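PDB 5U47: penicillin binding protein 2X from Streptococcus thermophilus, which probably cross-links the peptides of adjacent peptidoglycan strands as a transpeptidase of the septal cell-wall machinery, and is probably inactivated by beta-lactams, which acylate it. Local coordinates for residues Thr220-Ala224 and Glu257-Thr261; Ser223-Phe229 and Glu568-Met572; Ala248-Lys254 and Asp538-Tyr544; Gly430-Gln436 and Lys454-Pro460. The protein carries 1 engineered substitution. The contacts are given in a common frame with arbitrary orientation. Residue numbers count along the deposited sequence, not the author numbering.

Contact 1: Thr220-Ala224 and Glu257-Thr261; sequences TTLSA and EILAT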
loop_
_atom_site.group_PDB
_atom_site.type_symbol
_atom_site.label_atom_id
_atom_site.label_comp_id
_atom_site.label_asym_id
_atom_site.label_seq_id
_atom_site.Cartn_x
_atom_site.Cartn_y
_atom_site.Cartn_z
ATOM N N THR A 220 1.422 9.064 5.642
ATOM C CA THR A 220 0.811 7.776 5.456
ATOM C C THR A 220 -0.045 7.435 6.666
ATOM O O THR A 220 -0.020 8.136 7.701
ATOM C CB THR A 220 1.853 6.668 5.233
ATOM O OG1 THR A 220 2.634 6.481 6.418
ATOM C CG2 THR A 220 2.743 7.005 4.068
ATOM N N THR A 221 -0.812 6.356 6.535
ATOM C CA THR A 221 -1.663 5.872 7.619
ATOM C C THR A 221 -0.888 5.038 8.625
ATOM O O THR A 221 -1.417 4.685 9.683
ATOM C CB THR A 221 -2.805 4.992 7.051
ATOM O OG1 THR A 221 -2.240 3.990 6.216
ATOM C CG2 THR A 221 -3.755 5.833 6.252
ATOM N N LEU A 222 0.360 4.699 8.295
ATOM C CA LEU A 222 1.182 3.857 9.175
ATOM C C LEU A 222 1.445 4.479 10.548
ATOM O O LEU A 222 1.501 5.680 10.692
ATOM C CB LEU A 222 2.542 3.534 8.550
ATOM C CG LEU A 222 2.664 2.811 7.212
ATOM C CD1 LEU A 222 4.145 2.622 6.904
ATOM C CD2 LEU A 222 1.948 1.476 7.180
ATOM N N SER A 223 1.538 3.611 11.549
ATOM C CA SER A 223 1.915 3.962 12.899
ATOM C C SER A 223 3.330 3.460 13.069
ATOM O O SER A 223 3.543 2.233 13.132
ATOM C CB SER A 223 1.014 3.251 13.885
ATOM O OG SER A 223 1.509 3.367 15.208
ATOM N N ALA A 224 4.303 4.369 13.111
ATOM C CA ALA A 224 5.695 3.935 13.279
ATOM C C ALA A 224 5.938 3.007 14.469
ATOM O O ALA A 224 6.630 1.992 14.306
ATOM C CB ALA A 224 6.668 5.117 13.274
ATOM N N GLU A 257 -7.925 2.018 7.128
ATOM C CA GLU A 257 -6.549 2.535 7.150
ATOM C C GLU A 257 -5.556 1.431 7.418
ATOM O O GLU A 257 -5.771 0.615 8.331
ATOM C CB GLU A 257 -6.378 3.572 8.260
ATOM C CG GLU A 257 -7.118 4.884 8.089
ATOM C CD GLU A 257 -7.122 5.644 9.408
ATOM O OE1 GLU A 257 -7.940 5.260 10.307
ATOM O OE2 GLU A 257 -6.286 6.576 9.555
ATOM N N ILE A 258 -4.473 1.406 6.646
ATOM C CA ILE A 258 -3.392 0.431 6.843
ATOM C C ILE A 258 -2.432 0.998 7.908
ATOM O O ILE A 258 -1.705 1.945 7.650
ATOM C CB ILE A 258 -2.679 0.117 5.523
ATOM C CG1 ILE A 258 -3.680 -0.560 4.565
ATOM C CG2 ILE A 258 -1.462 -0.764 5.763
ATOM C CD1 ILE A 258 -3.217 -0.650 3.118
ATOM N N LEU A 259 -2.429 0.377 9.082
ATOM C CA LEU A 259 -1.647 0.840 10.232
ATOM C C LEU A 259 -0.245 0.271 10.273
ATOM O O LEU A 259 0.650 0.880 10.848
ATOM C CB LEU A 259 -2.387 0.527 11.522
ATOM C CG LEU A 259 -3.788 1.139 11.608
ATOM C CD1 LEU A 259 -4.520 0.732 12.876
ATOM C CD2 LEU A 259 -3.694 2.640 11.530
ATOM N N ALA A 260 -0.058 -0.906 9.694
ATOM C CA ALA A 260 1.259 -1.478 9.593
ATOM C C ALA A 260 1.273 -2.521 8.503
ATOM O O ALA A 260 0.292 -3.237 8.307
ATOM C CB ALA A 260 1.684 -2.084 10.920
ATOM N N THR A 261 2.374 -2.613 7.767
ATOM C CA THR A 261 2.442 -3.608 6.703
ATOM C C THR A 261 3.880 -3.984 6.436
ATOM O O THR A 261 4.744 -3.123 6.376
ATOM C CB THR A 261 1.726 -3.124 5.419
ATOM O OG1 THR A 261 1.651 -4.194 4.472
ATOM C CG2 THR A 261 2.396 -1.917 4.797
#
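Two hydrogen bonds tie the loop Thr220-Ala224 to the start of strand 258-264. The hydroxyl OG1 of Thr221 donates to Ile258 O at 2.6 Å, and the backbone N of Ser223 donates to Leu259 O at 3.0 Å in a nearly straight bond. Threonine suits the first position because its short branched side chain, with CA-to-CB directed at the strand, brings a donor to a carbonyl while its methyl CG2 rests 3.9 Å from Glu257 CG. Between these bonds the backbone itself closes in, with Leu222 CA 3.5 Å from Leu259 O in a CA-H...O contact. The carboxylate of Glu257 is held by Thr255, Arg38 and Lys439, and Arg38 also bonds Thr221 O. Farther out, Leu222 CD2 lies 4.3 Å from Ile258 CG2 and 3.9 Å from Ala260 CA. Leu259 CD2 comes within 3.6 Å of Thr221 O, although its CA-to-CB bond points away. Leu259 and Ala260 form a classic beta bulge opposite Val250 of strand 245-252. The contact thus fixes an outermost strand of the five-stranded transpeptidase sheet to the connection between strand 217-220 and helix 224-241; Ser223 is the N-cap of that helix, and Leu226 and Gln227 from its first turn cover Leu259 and Ala260.

Contact 2: Ser223-Phe229 and Glu568-Met572; sequences SAPLQTF and EAMSM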
loop_
_atom_site.group_PDB
_atom_site.type_symbol
_atom_site.label_atom_id
_atom_site.label_comp_id
_atom_site.label_asym_id
_atom_site.label_seq_id
_atom_site.Cartn_x
_atom_site.Cartn_y
_atom_site.Cartn_z
ATOM N N SER A 223 1.538 3.611 11.549
ATOM C CA SER A 223 1.915 3.962 12.899
ATOM C C SER A 223 3.330 3.460 13.069
ATOM O O SER A 223 3.543 2.233 13.132
ATOM C CB SER A 223 1.014 3.251 13.885
ATOM O OG SER A 223 1.509 3.367 15.208
ATOM N N ALA A 224 4.303 4.369 13.111
ATOM C CA ALA A 224 5.695 3.935 13.279
ATOM C C ALA A 224 5.938 3.007 14.469
ATOM O O ALA A 224 6.630 1.992 14.306
ATOM C CB ALA A 224 6.668 5.117 13.274
ATOM N N PRO A 225 5.360 3.315 15.662
ATOM C CA PRO A 225 5.552 2.406 16.802
ATOM C C PRO A 225 5.036 0.996 16.536
ATOM O O PRO A 225 5.719 0.004 16.834
ATOM C CB PRO A 225 4.728 3.064 17.935
ATOM C CG PRO A 225 4.624 4.508 17.551
ATOM C CD PRO A 225 4.672 4.558 16.054
ATOM N N LEU A 226 3.833 0.899 15.972
ATOM C CA LEU A 226 3.252 -0.405 15.680
ATOM C C LEU A 226 4.063 -1.111 14.606
ATOM O O LEU A 226 4.329 -2.312 14.710
ATOM C CB LEU A 226 1.805 -0.275 15.209
ATOM C CG LEU A 226 1.083 -1.602 14.974
ATOM C CD1 LEU A 226 0.983 -2.364 16.281
ATOM C CD2 LEU A 226 -0.296 -1.369 14.384
ATOM N N GLN A 227 4.433 -0.368 13.571
ATOM C CA GLN A 227 5.225 -0.928 12.467
ATOM C C GLN A 227 6.553 -1.494 12.973
ATOM O O GLN A 227 6.940 -2.584 12.578
ATOM C CB GLN A 227 5.487 0.128 11.409
ATOM C CG GLN A 227 6.293 -0.364 10.203
ATOM C CD GLN A 227 5.477 -1.222 9.232
ATOM O OE1 GLN A 227 4.332 -0.889 8.894
ATOM N NE2 GLN A 227 6.086 -2.277 8.729
ATOM N N THR A 228 7.242 -0.738 13.834
ATOM C CA THR A 228 8.533 -1.159 14.417
ATOM C C THR A 228 8.366 -2.459 15.172
ATOM O O THR A 228 9.155 -3.388 15.026
ATOM C CB THR A 228 9.130 -0.036 15.317
ATOM O OG1 THR A 228 9.376 1.111 14.500
ATOM C CG2 THR A 228 10.448 -0.446 15.971
ATOM N N PHE A 229 7.287 -2.543 15.928
ATOM C CA PHE A 229 6.978 -3.728 16.696
ATOM C C PHE A 229 6.660 -4.906 15.773
ATOM O O PHE A 229 7.115 -6.022 16.022
ATOM C CB PHE A 229 5.811 -3.414 17.628
ATOM C CG PHE A 229 5.547 -4.454 18.634
ATOM C CD1 PHE A 229 6.177 -4.418 19.863
ATOM C CD2 PHE A 229 4.643 -5.458 18.374
ATOM C CE1 PHE A 229 5.922 -5.389 20.809
ATOM C CE2 PHE A 229 4.386 -6.428 19.302
ATOM C CZ PHE A 229 5.028 -6.404 20.525
ATOM N N GLU A 568 -0.402 -4.879 21.146
ATOM C CA GLU A 568 0.258 -3.578 21.065
ATOM C C GLU A 568 -0.711 -2.565 20.472
ATOM O O GLU A 568 -0.814 -1.458 20.972
ATOM C CB GLU A 568 1.531 -3.641 20.213
ATOM C CG GLU A 568 2.396 -2.375 20.288
ATOM C CD GLU A 568 3.018 -2.132 21.665
ATOM O OE1 GLU A 568 3.027 -3.057 22.521
ATOM O OE2 GLU A 568 3.510 -1.004 21.893
ATOM N N ALA A 569 -1.436 -2.961 19.421
ATOM C CA ALA A 569 -2.402 -2.070 18.778
ATOM C C ALA A 569 -3.478 -1.616 19.754
ATOM O O ALA A 569 -3.816 -0.418 19.817
ATOM C CB ALA A 569 -3.052 -2.738 17.578
ATOM N N MET A 570 -4.029 -2.582 20.493
ATOM C CA MET A 570 -5.050 -2.276 21.498
ATOM C C MET A 570 -4.499 -1.377 22.616
ATOM O O MET A 570 -5.191 -0.472 23.073
ATOM C CB MET A 570 -5.649 -3.554 22.093
ATOM C CG MET A 570 -6.503 -4.360 21.129
ATOM S SD MET A 570 -8.019 -3.535 20.586
ATOM C CE MET A 570 -8.993 -3.559 22.080
ATOM N N SER A 571 -3.253 -1.600 23.038
ATOM C CA SER A 571 -2.680 -0.798 24.114
ATOM C C SER A 571 -2.428 0.668 23.708
ATOM O O SER A 571 -2.340 1.528 24.582
ATOM C CB SER A 571 -1.363 -1.402 24.616
ATOM O OG SER A 571 -0.344 -1.220 23.641
ATOM N N MET A 572 -2.325 0.950 22.404
ATOM C CA MET A 572 -2.020 2.313 21.936
ATOM C C MET A 572 -3.167 3.318 22.042
ATOM O O MET A 572 -2.926 4.483 22.391
ATOM C CB MET A 572 -1.433 2.279 20.529
ATOM C CG MET A 572 -0.028 1.693 20.534
ATOM S SD MET A 572 0.681 1.413 18.901
ATOM C CE MET A 572 0.977 3.101 18.381
#
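The packing between helix 224-229 and helix 568-572 is carried by apolar contacts. Met572 reaches farthest across: its CE lies 3.8 Å from Pro225 CB and its SD 4.2 Å from Leu226 CB, the long flexible side chain filling a gap between axes 10.4 Å apart. Leu226 CD1 extends to Ala569, 4.3 Å from its CB and 4.0 Å from its N; a small alanine lets the leucine settle close to the backbone. The two segments run nearly antiparallel, at 161°, and belong to the helices 224-241 and 558-572 that pack on one face of the five-stranded sheet, as the N- and C-terminal helices do in the penicillin-recognising fold shared with beta-lactamases. One aromatic contact adds to this: Glu568 CB sits over a face of the Phe229 ring, 4.2 Å from its centroid, a CH-pi interaction in which the methylene of a charged residue serves as a hydrophobic surface at the partly exposed edge. Polar groups act within each helix. Ser223, the N-cap, accepts a weak bond from Leu226 N to its OG at 3.5 Å, while Met572 CE touches the same OG at 3.2 Å. Thr228 OG1 donates to Ala224 O at 2.9 Å, and Ser571 OG to Glu568 O at 2.7 Å.

Contact 3: Ala248-Lys254 and Asp538-Tyr544; sequences ATVVNAK and DPEYIMY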
loop_
_atom_site.group_PDB
_atom_site.type_symbol
_atom_site.label_atom_id
_atom_site.label_comp_id
_atom_site.label_asym_id
_atom_site.label_seq_id
_atom_site.Cartn_x
_atom_site.Cartn_y
_atom_site.Cartn_z
ATOM N N ALA A 248 2.457 -9.571 6.487
ATOM C CA ALA A 248 1.604 -9.238 7.625
ATOM C C ALA A 248 1.136 -7.809 7.491
ATOM O O ALA A 248 1.970 -6.908 7.233
ATOM C CB ALA A 248 2.354 -9.397 8.912
ATOM N N THR A 249 -0.168 -7.592 7.680
ATOM C CA THR A 249 -0.750 -6.278 7.616
ATOM C C THR A 249 -1.805 -6.097 8.693
ATOM O O THR A 249 -2.612 -6.997 8.948
ATOM C CB THR A 249 -1.376 -6.025 6.221
ATOM O OG1 THR A 249 -0.348 -6.078 5.226
ATOM C CG2 THR A 249 -2.031 -4.669 6.139
ATOM N N VAL A 250 -1.785 -4.928 9.323
ATOM C CA VAL A 250 -2.778 -4.555 10.327
ATOM C C VAL A 250 -3.621 -3.412 9.743
ATOM O O VAL A 250 -3.079 -2.422 9.243
ATOM C CB VAL A 250 -2.116 -4.082 11.625
ATOM C CG1 VAL A 250 -3.178 -3.666 12.667
ATOM C CG2 VAL A 250 -1.214 -5.160 12.182
ATOM N N VAL A 251 -4.938 -3.532 9.853
ATOM C CA VAL A 251 -5.872 -2.547 9.308
ATOM C C VAL A 251 -6.871 -2.133 10.363
ATOM O O VAL A 251 -7.305 -2.958 11.189
ATOM C CB VAL A 251 -6.661 -3.154 8.114
ATOM C CG1 VAL A 251 -7.693 -2.188 7.557
ATOM C CG2 VAL A 251 -5.698 -3.574 6.994
ATOM N N ASN A 252 -7.242 -0.858 10.335
ATOM C CA ASN A 252 -8.284 -0.328 11.213
ATOM C C ASN A 252 -9.597 -0.864 10.641
ATOM O O ASN A 252 -9.974 -0.560 9.503
ATOM C CB ASN A 252 -8.266 1.206 11.223
ATOM C CG ASN A 252 -9.332 1.801 12.129
ATOM O OD1 ASN A 252 -10.488 1.370 12.125
ATOM N ND2 ASN A 252 -8.941 2.790 12.913
ATOM N N ALA A 253 -10.285 -1.660 11.453
ATOM C CA ALA A 253 -11.521 -2.326 11.059
ATOM C C ALA A 253 -12.668 -1.416 10.739
ATOM O O ALA A 253 -13.580 -1.822 10.037
ATOM C CB ALA A 253 -11.954 -3.287 12.155
ATOM N N LYS A 254 -12.635 -0.201 11.254
ATOM C CA LYS A 254 -13.717 0.752 11.054
ATOM C C LYS A 254 -13.428 1.775 9.971
ATOM O O LYS A 254 -14.359 2.432 9.523
ATOM C CB LYS A 254 -13.994 1.522 12.355
ATOM C CG LYS A 254 -14.431 0.652 13.528
ATOM C CD LYS A 254 -14.576 1.516 14.767
ATOM C CE LYS A 254 -14.934 0.718 16.002
ATOM N NZ LYS A 254 -16.319 0.194 15.976
ATOM N N ASP A 538 -17.359 -6.126 18.138
ATOM C CA ASP A 538 -17.272 -4.753 17.606
ATOM C C ASP A 538 -15.780 -4.525 17.233
ATOM O O ASP A 538 -15.037 -3.886 17.970
ATOM C CB ASP A 538 -17.757 -3.790 18.691
ATOM C CG ASP A 538 -17.709 -2.319 18.274
ATOM O OD1 ASP A 538 -17.509 -2.005 17.061
ATOM O OD2 ASP A 538 -17.885 -1.473 19.197
ATOM N N PRO A 539 -15.342 -5.076 16.088
ATOM C CA PRO A 539 -13.908 -5.035 15.774
ATOM C C PRO A 539 -13.260 -3.633 15.666
ATOM O O PRO A 539 -13.876 -2.685 15.199
ATOM C CB PRO A 539 -13.803 -5.806 14.448
ATOM C CG PRO A 539 -15.049 -6.608 14.343
ATOM C CD PRO A 539 -16.112 -5.863 15.108
ATOM N N GLU A 540 -12.031 -3.546 16.152
ATOM C CA GLU A 540 -11.237 -2.335 16.080
ATOM C C GLU A 540 -10.116 -2.529 15.075
ATOM O O GLU A 540 -9.820 -1.611 14.305
ATOM C CB GLU A 540 -10.644 -1.985 17.445
ATOM C CG GLU A 540 -11.668 -1.703 18.539
ATOM C CD GLU A 540 -12.392 -0.381 18.357
ATOM O OE1 GLU A 540 -11.876 0.503 17.637
ATOM O OE2 GLU A 540 -13.469 -0.212 18.961
ATOM N N TYR A 541 -9.517 -3.716 15.076
ATOM C CA TYR A 541 -8.402 -4.047 14.213
ATOM C C TYR A 541 -8.570 -5.404 13.508
ATOM O O TYR A 541 -9.194 -6.347 14.039
ATOM C CB TYR A 541 -7.070 -4.040 15.018
ATOM C CG TYR A 541 -6.871 -2.733 15.724
ATOM C CD1 TYR A 541 -6.564 -1.569 15.014
ATOM C CD2 TYR A 541 -7.079 -2.623 17.081
ATOM C CE1 TYR A 541 -6.446 -0.349 15.658
ATOM C CE2 TYR A 541 -6.971 -1.410 17.724
ATOM C CZ TYR A 541 -6.660 -0.285 17.020
ATOM O OH TYR A 541 -6.557 0.900 17.698
ATOM N N ILE A 542 -8.025 -5.460 12.295
ATOM C CA ILE A 542 -7.962 -6.659 11.481
ATOM C C ILE A 542 -6.468 -6.896 11.237
ATOM O O ILE A 542 -5.712 -5.946 10.956
ATOM C CB ILE A 542 -8.577 -6.467 10.071
ATOM C CG1 ILE A 542 -10.048 -6.066 10.147
ATOM C CG2 ILE A 542 -8.449 -7.752 9.243
ATOM C CD1 ILE A 542 -10.564 -5.476 8.836
ATOM N N MET A 543 -6.049 -8.145 11.336
ATOM C CA MET A 543 -4.680 -8.506 11.004
ATOM C C MET A 543 -4.702 -9.713 10.075
ATOM O O MET A 543 -5.469 -10.661 10.283
ATOM C CB MET A 543 -3.866 -8.786 12.256
ATOM C CG MET A 543 -2.401 -8.998 11.960
ATOM S SD MET A 543 -1.415 -8.989 13.467
ATOM C CE MET A 543 0.213 -8.986 12.733
ATOM N N TYR A 544 -3.860 -9.680 9.055
ATOM C CA TYR A 544 -3.765 -10.772 8.075
ATOM C C TYR A 544 -2.309 -11.140 7.906
ATOM O O TYR A 544 -1.471 -10.270 7.618
ATOM C CB TYR A 544 -4.387 -10.319 6.758
ATOM C CG TYR A 544 -4.378 -11.305 5.612
ATOM C CD1 TYR A 544 -4.859 -12.601 5.767
ATOM C CD2 TYR A 544 -4.027 -10.903 4.339
ATOM C CE1 TYR A 544 -4.908 -13.485 4.699
ATOM C CE2 TYR A 544 -4.062 -11.788 3.265
ATOM C CZ TYR A 544 -4.515 -13.072 3.447
ATOM O OH TYR A 544 -4.556 -13.953 2.381
#
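Backbone donors and acceptors are matched in pairs along these antiparallel strands. Thr249 N to Tyr544 O and Tyr544 N to Thr249 O, both 3.0 Å, form one hydrogen-bonded pair; Val251 N to Ile542 O and Ile542 N to Val251 O, both 2.8 Å, form the next. Val250 N instead turns to Ala260 on the neighbouring strand. Beyond the strand, Ala253 N donates to Glu540 O at 2.9 Å, and Asn252 OD1 takes Lys254 N at 2.8 Å in an Asx turn that ends the strand, a task suited to asparagine's short acceptor. Lys254 NZ forms a salt bridge with Asp538 OD1 at 2.7 Å at the solvent edge. Thr249 OG1 is satisfied by Gln416 and Thr261, and Tyr544 OH by Tyr291. Beta-branched Val251 and Ile542 suit extended backbone and meet CB to CB at 4.3 Å, while small Ala253 fits its CB 3.9 Å from both Pro539 CB and Ile542 CG1. Strands 245-252 and 541-548 are inner strands of the five-stranded transpeptidase sheet, with 258-264 beside the first and 526-534 beside the second. Val250 and Met543 pack under helices 224-241 and 558-572, whereas Thr249, Ile542 and Tyr544 face helix 416-427.

Contact 4: Gly430-Gln436 and Lys454-Pro460; sequences GIMLEPQ and KEVIGKP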
loop_
_atom_site.group_PDB
_atom_site.type_symbol
_atom_site.label_atom_id
_atom_site.label_comp_id
_atom_site.label_asym_id
_atom_site.label_seq_id
_atom_site.Cartn_x
_atom_site.Cartn_y
_atom_site.Cartn_z
ATOM N N GLY A 430 -20.961 -5.453 7.452
ATOM C CA GLY A 430 -21.313 -5.765 6.078
ATOM C C GLY A 430 -20.904 -4.734 5.042
ATOM O O GLY A 430 -20.990 -5.012 3.856
ATOM N N ILE A 431 -20.417 -3.575 5.499
ATOM C CA ILE A 431 -20.081 -2.416 4.642
ATOM C C ILE A 431 -18.607 -2.431 4.271
ATOM O O ILE A 431 -17.746 -2.180 5.107
ATOM C CB ILE A 431 -20.430 -1.096 5.380
ATOM C CG1 ILE A 431 -21.907 -1.115 5.806
ATOM C CG2 ILE A 431 -20.120 0.133 4.520
ATOM C CD1 ILE A 431 -22.261 -0.051 6.815
ATOM N N MET A 432 -18.334 -2.681 2.999
ATOM C CA MET A 432 -16.980 -2.805 2.510
ATOM C C MET A 432 -16.345 -1.428 2.347
ATOM O O MET A 432 -17.001 -0.470 1.874
ATOM C CB MET A 432 -16.983 -3.571 1.188
ATOM C CG MET A 432 -15.640 -4.149 0.816
ATOM S SD MET A 432 -15.788 -5.457 -0.444
ATOM C CE MET A 432 -16.147 -4.385 -1.802
ATOM N N LEU A 433 -15.070 -1.352 2.731
ATOM C CA LEU A 433 -14.275 -0.138 2.690
ATOM C C LEU A 433 -13.075 -0.312 1.790
ATOM O O LEU A 433 -12.550 -1.424 1.628
ATOM C CB LEU A 433 -13.756 0.199 4.098
ATOM C CG LEU A 433 -14.782 0.345 5.223
ATOM C CD1 LEU A 433 -14.117 0.616 6.569
ATOM C CD2 LEU A 433 -15.761 1.453 4.907
ATOM N N GLU A 434 -12.647 0.796 1.192
ATOM C CA GLU A 434 -11.441 0.806 0.367
ATOM C C GLU A 434 -10.227 0.880 1.313
ATOM O O GLU A 434 -10.163 1.776 2.162
ATOM C CB GLU A 434 -11.462 2.027 -0.543
ATOM C CG GLU A 434 -10.265 2.186 -1.469
ATOM C CD GLU A 434 -10.258 1.241 -2.665
ATOM O OE1 GLU A 434 -10.995 0.224 -2.707
ATOM O OE2 GLU A 434 -9.473 1.533 -3.580
ATOM N N PRO A 435 -9.263 -0.049 1.183
ATOM C CA PRO A 435 -8.067 0.072 1.989
ATOM C C PRO A 435 -7.350 1.379 1.622
ATOM O O PRO A 435 -7.354 1.751 0.446
ATOM C CB PRO A 435 -7.239 -1.159 1.586
ATOM C CG PRO A 435 -8.253 -2.133 1.107
ATOM C CD PRO A 435 -9.238 -1.280 0.372
ATOM N N GLN A 436 -6.791 2.054 2.627
ATOM C CA GLN A 436 -6.107 3.343 2.459
ATOM C C GLN A 436 -4.759 3.330 3.131
ATOM O O GLN A 436 -4.598 2.754 4.230
ATOM C CB GLN A 436 -6.917 4.475 3.097
ATOM C CG GLN A 436 -8.220 4.800 2.391
ATOM C CD GLN A 436 -9.027 5.885 3.083
ATOM O OE1 GLN A 436 -8.838 6.174 4.281
ATOM N NE2 GLN A 436 -9.944 6.487 2.340
ATOM N N LYS A 454 -12.785 7.666 5.562
ATOM C CA LYS A 454 -13.097 6.347 5.012
ATOM C C LYS A 454 -13.925 6.406 3.724
ATOM O O LYS A 454 -14.731 7.321 3.530
ATOM C CB LYS A 454 -13.825 5.486 6.047
ATOM C CG LYS A 454 -15.278 5.841 6.261
ATOM C CD LYS A 454 -15.871 4.997 7.368
ATOM C CE LYS A 454 -17.352 5.318 7.522
ATOM N NZ LYS A 454 -17.877 4.567 8.693
ATOM N N GLU A 455 -13.710 5.420 2.867
ATOM C CA GLU A 455 -14.397 5.303 1.586
ATOM C C GLU A 455 -15.235 4.021 1.540
ATOM O O GLU A 455 -14.693 2.914 1.455
ATOM C CB GLU A 455 -13.372 5.321 0.448
ATOM C CG GLU A 455 -14.003 5.309 -0.944
ATOM C CD GLU A 455 -13.006 5.236 -2.103
ATOM O OE1 GLU A 455 -11.769 5.204 -1.888
ATOM O OE2 GLU A 455 -13.481 5.219 -3.272
ATOM N N VAL A 456 -16.561 4.175 1.571
ATOM C CA VAL A 456 -17.493 3.047 1.494
ATOM C C VAL A 456 -17.631 2.678 0.025
ATOM O O VAL A 456 -17.901 3.540 -0.801
ATOM C CB VAL A 456 -18.853 3.421 2.102
ATOM C CG1 VAL A 456 -19.893 2.349 1.854
ATOM C CG2 VAL A 456 -18.704 3.743 3.599
ATOM N N ILE A 457 -17.448 1.406 -0.299
ATOM C CA ILE A 457 -17.453 0.981 -1.705
ATOM C C ILE A 457 -18.417 -0.140 -2.055
ATOM O O ILE A 457 -18.432 -0.576 -3.208
ATOM C CB ILE A 457 -16.034 0.585 -2.166
ATOM C CG1 ILE A 457 -15.487 -0.527 -1.290
ATOM C CG2 ILE A 457 -15.118 1.796 -2.111
ATOM C CD1 ILE A 457 -14.204 -1.119 -1.812
ATOM N N GLY A 458 -19.194 -0.606 -1.068
ATOM C CA GLY A 458 -20.177 -1.649 -1.300
ATOM C C GLY A 458 -20.708 -2.275 -0.032
ATOM O O GLY A 458 -20.323 -1.907 1.091
ATOM N N LYS A 459 -21.617 -3.221 -0.216
ATOM C CA LYS A 459 -22.221 -3.929 0.899
ATOM C C LYS A 459 -22.557 -5.351 0.450
ATOM O O LYS A 459 -23.681 -5.630 0.019
ATOM C CB LYS A 459 -23.453 -3.183 1.416
ATOM C CG LYS A 459 -23.994 -3.857 2.662
ATOM C CD LYS A 459 -24.952 -3.015 3.458
ATOM C CE LYS A 459 -25.330 -3.756 4.729
ATOM N NZ LYS A 459 -26.534 -3.141 5.334
ATOM N N PRO A 460 -21.570 -6.250 0.526
ATOM C CA PRO A 460 -21.794 -7.610 0.063
ATOM C C PRO A 460 -22.775 -8.438 0.906
ATOM O O PRO A 460 -23.477 -9.268 0.344
ATOM C CB PRO A 460 -20.399 -8.247 0.083
ATOM C CG PRO A 460 -19.463 -7.252 0.605
ATOM C CD PRO A 460 -20.153 -5.958 0.816
HETATM O O HOH W 1 -11.755 3.490 3.669
HETATM O O HOH W 2 -9.543 5.996 -0.583
#
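Met432 lays its unbranched side chain against the second segment, with CE 3.8 Å from Ile457 CD1 and CB 4.0 Å from Pro460 CD. Gly458 lies alongside in a fully extended conformation, phi/psi 166/179°, that is readily open to glycine. Leu433 and Val456 share the other face, CD2 of the leucine 4.0 Å from CG2 of the valine; Ile431 CG2 also reaches Val456 CG1 at 3.5 Å, beta-branched residues presenting compact apolar surfaces. The backbones are joined by three bonds: Met432 N to Gly458 O and Ile457 N to Met432 O, both 2.9 Å, and Glu434 N to Glu455 O at 3.0 Å. Past these the chains part and water fills in. One molecule bridges Glu434 O and Glu455 N, at 2.8 and 2.9 Å; a second links Gln436 NE2 and Glu455 OE1, at 3.0 and 2.7 Å. Gln436 NE2 also donates to Lys453 O, and Glu455 OE2 makes a salt bridge with Arg610, in the PASTA region. Gly430 has a positive phi of 88°, where a CB would crowd the preceding carbonyl. Helix 416-427 covers Met432, Ile457 and Pro460, while Asp654 OD2 accepts from Lys459 N and Tyr656 packs on the lysine side chain. The arrangement is a short, weakly bonded antiparallel pair of strands, placed where the transpeptidase domain meets the C-terminal PASTA domains.

Contacts 1 and 3 are buried and share the five-stranded sheet: 245-252 pairs with 541-548 in contact 3 and with 258-264, the strand held in contact 1. Contact 2 lies on one face of that sheet, partly buried, where the helices next in chain to those strands pack. Contacts 1 and 2 share Ser223 and Ala224, and Gln227 NE2 reaches Thr261 O at 2.8 Å. Contact 4, also largely buried, is joined to contact 1 by Ile258 N and Gln436 O, 2.8 Å apart, and touches contact 3 through Leu433. Chemistry follows place: a regular backbone ladder in contact 3, a loop bonded to an edge strand in contact 1, apolar helix packing in contact 2, and a short, irregular strand pair extended by bridging waters in contact 4.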